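Local coordinates for peptidoglycan-recognition protein LB (Drosophila melanogaster, PDB 7NSZ) that hydrolyses the amide link between N-acetylmuramoyl residues and L-amino acids in bacterial peptidoglycan as a zinc-dependent amidase of insect innate immunity, at residues D67-Q70 and G74-D77. The protein carries 1 engineered substitution. Sequence-based numbering, arbitrary orientation.
Sequences DFHQ and GWND
Trp75 folds back onto His69 where helix 55-72 ends in the PGRP domain of this Amidase_2 family member, Gly74 reversing the chain with a positive phi of 72°. Backbone bonding defines the turn: Trp75 N donates to His69 O at 2.9 Å, six residues back along the chain, and the 159° angle at hydrogen confirms a fairly straight bond. A water closes a second bridge, donating to Gln70 O and, at 2.7 Å, to Trp75 O. Gln70 CA also approaches Trp75 O to 3.4 Å in a CA-H...O contact.

Ring packing comes next. Trp75 CZ3 sits above the centre of one imidazole face, with His69 ND1 its nearest ring atom at 3.4 Å. The planes of the imidazole and the six-membered ring of Trp75 meet at 43° with centroids 4.4 Å apart, an oblique pairing. His69 ND1 accepts a hydrogen bond from Gly79 N, which fixes the ring's rotation; the His69 side chain lies about 4 Å from that of Phe80, the engineered residue at the position inferred to be essential for zinc hydrate coordination.

Side-chain polar bonding ties the helix to Asn76 and Asp77. Gln70, its chain extended beyond CG, passes Asp77 CA with CG at 3.7 Å. Its amide also bonds Arg26 through OE1 and Leu27 O through NE2, while Asp77 forms a salt bridge with Arg20. Gln70 NE2 donates to Asn76 O at 3.1 Å, the acceptor lying nearly in the glutamine amide plane but the donor standing above the plane of the Asn76 carbonyl.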
loop_
_atom_site.group_PDB
_atom_site.type_symbol
_atom_site.label_atom_id
_atom_site.label_comp_id
_atom_site.label_asym_id
_atom_site.label_seq_id
_atom_site.Cartn_x
_atom_site.Cartn_y
_atom_site.Cartn_z
ATOM N N ASP A 67 4.706 -13.926 -4.307
ATOM C CA ASP A 67 4.802 -15.107 -5.206
ATOM C C ASP A 67 4.019 -14.837 -6.492
ATOM O O ASP A 67 4.507 -15.074 -7.624
ATOM C CB ASP A 67 4.317 -16.384 -4.546
ATOM C CG ASP A 67 5.230 -16.916 -3.452
ATOM O OD1 ASP A 67 6.359 -16.403 -3.285
ATOM O OD2 ASP A 67 4.752 -17.929 -2.805
ATOM N N PHE A 68 2.802 -14.331 -6.371
ATOM C CA PHE A 68 1.979 -13.973 -7.544
ATOM C C PHE A 68 2.703 -12.957 -8.400
ATOM O O PHE A 68 2.849 -13.154 -9.623
ATOM C CB PHE A 68 0.644 -13.446 -7.060
ATOM C CG PHE A 68 -0.342 -13.084 -8.151
ATOM C CD1 PHE A 68 -0.628 -13.965 -9.189
ATOM C CD2 PHE A 68 -1.023 -11.880 -8.111
ATOM C CE1 PHE A 68 -1.554 -13.626 -10.170
ATOM C CE2 PHE A 68 -1.966 -11.544 -9.078
ATOM C CZ PHE A 68 -2.220 -12.425 -10.101
ATOM N N HIS A 69 3.220 -11.895 -7.821
ATOM C CA HIS A 69 3.914 -10.804 -8.523
ATOM C C HIS A 69 5.223 -11.264 -9.167
ATOM O O HIS A 69 5.387 -10.973 -10.363
ATOM C CB HIS A 69 4.020 -9.643 -7.570
ATOM C CG HIS A 69 2.724 -9.017 -7.212
ATOM N ND1 HIS A 69 2.633 -7.931 -6.371
ATOM C CD2 HIS A 69 1.492 -9.309 -7.630
ATOM C CE1 HIS A 69 1.380 -7.612 -6.266
ATOM N NE2 HIS A 69 0.626 -8.393 -7.039
ATOM N N GLN A 70 6.086 -11.914 -8.421
ATOM C CA GLN A 70 7.416 -12.318 -8.980
ATOM C C GLN A 70 7.244 -13.539 -9.896
ATOM O O GLN A 70 7.838 -13.515 -10.997
ATOM C CB GLN A 70 8.386 -12.648 -7.855
ATOM C CG GLN A 70 8.914 -11.436 -7.094
ATOM C CD GLN A 70 9.897 -11.843 -6.031
ATOM O OE1 GLN A 70 9.643 -12.782 -5.276
ATOM N NE2 GLN A 70 11.005 -11.135 -5.947
ATOM N N GLY A 74 5.982 -11.983 -13.398
ATOM C CA GLY A 74 7.336 -11.636 -13.880
ATOM C C GLY A 74 7.850 -10.310 -13.355
ATOM O O GLY A 74 8.718 -9.623 -13.964
ATOM N N TRP A 75 7.298 -9.844 -12.228
ATOM C CA TRP A 75 7.736 -8.556 -11.639
ATOM C C TRP A 75 8.978 -8.744 -10.785
ATOM O O TRP A 75 9.258 -9.867 -10.358
ATOM C CB TRP A 75 6.607 -7.979 -10.778
ATOM C CG TRP A 75 5.381 -7.581 -11.511
ATOM C CD1 TRP A 75 5.106 -7.717 -12.836
ATOM C CD2 TRP A 75 4.203 -7.023 -10.911
ATOM N NE1 TRP A 75 3.859 -7.214 -13.123
ATOM C CE2 TRP A 75 3.281 -6.833 -11.950
ATOM C CE3 TRP A 75 3.884 -6.692 -9.581
ATOM C CZ2 TRP A 75 2.016 -6.323 -11.703
ATOM C CZ3 TRP A 75 2.631 -6.191 -9.341
ATOM C CH2 TRP A 75 1.722 -5.989 -10.389
ATOM N N ASN A 76 9.662 -7.659 -10.480
ATOM C CA ASN A 76 10.916 -7.730 -9.709
ATOM C C ASN A 76 10.657 -8.092 -8.249
ATOM O O ASN A 76 11.577 -8.514 -7.548
ATOM C CB ASN A 76 11.675 -6.410 -9.726
ATOM C CG ASN A 76 12.257 -6.094 -11.084
ATOM O OD1 ASN A 76 12.554 -4.925 -11.376
ATOM N ND2 ASN A 76 12.428 -7.108 -11.920
ATOM N N ASP A 77 9.468 -7.789 -7.746
ATOM C CA ASP A 77 9.104 -7.863 -6.314
ATOM C C ASP A 77 7.595 -7.745 -6.189
ATOM O O ASP A 77 6.916 -7.396 -7.158
ATOM C CB ASP A 77 9.797 -6.787 -5.492
ATOM C CG ASP A 77 9.900 -7.037 -4.005
ATOM O OD1 ASP A 77 9.592 -8.205 -3.587
ATOM O OD2 ASP A 77 10.340 -6.105 -3.310
HETATM O O HOH W 1 10.159 -12.313 -11.204
#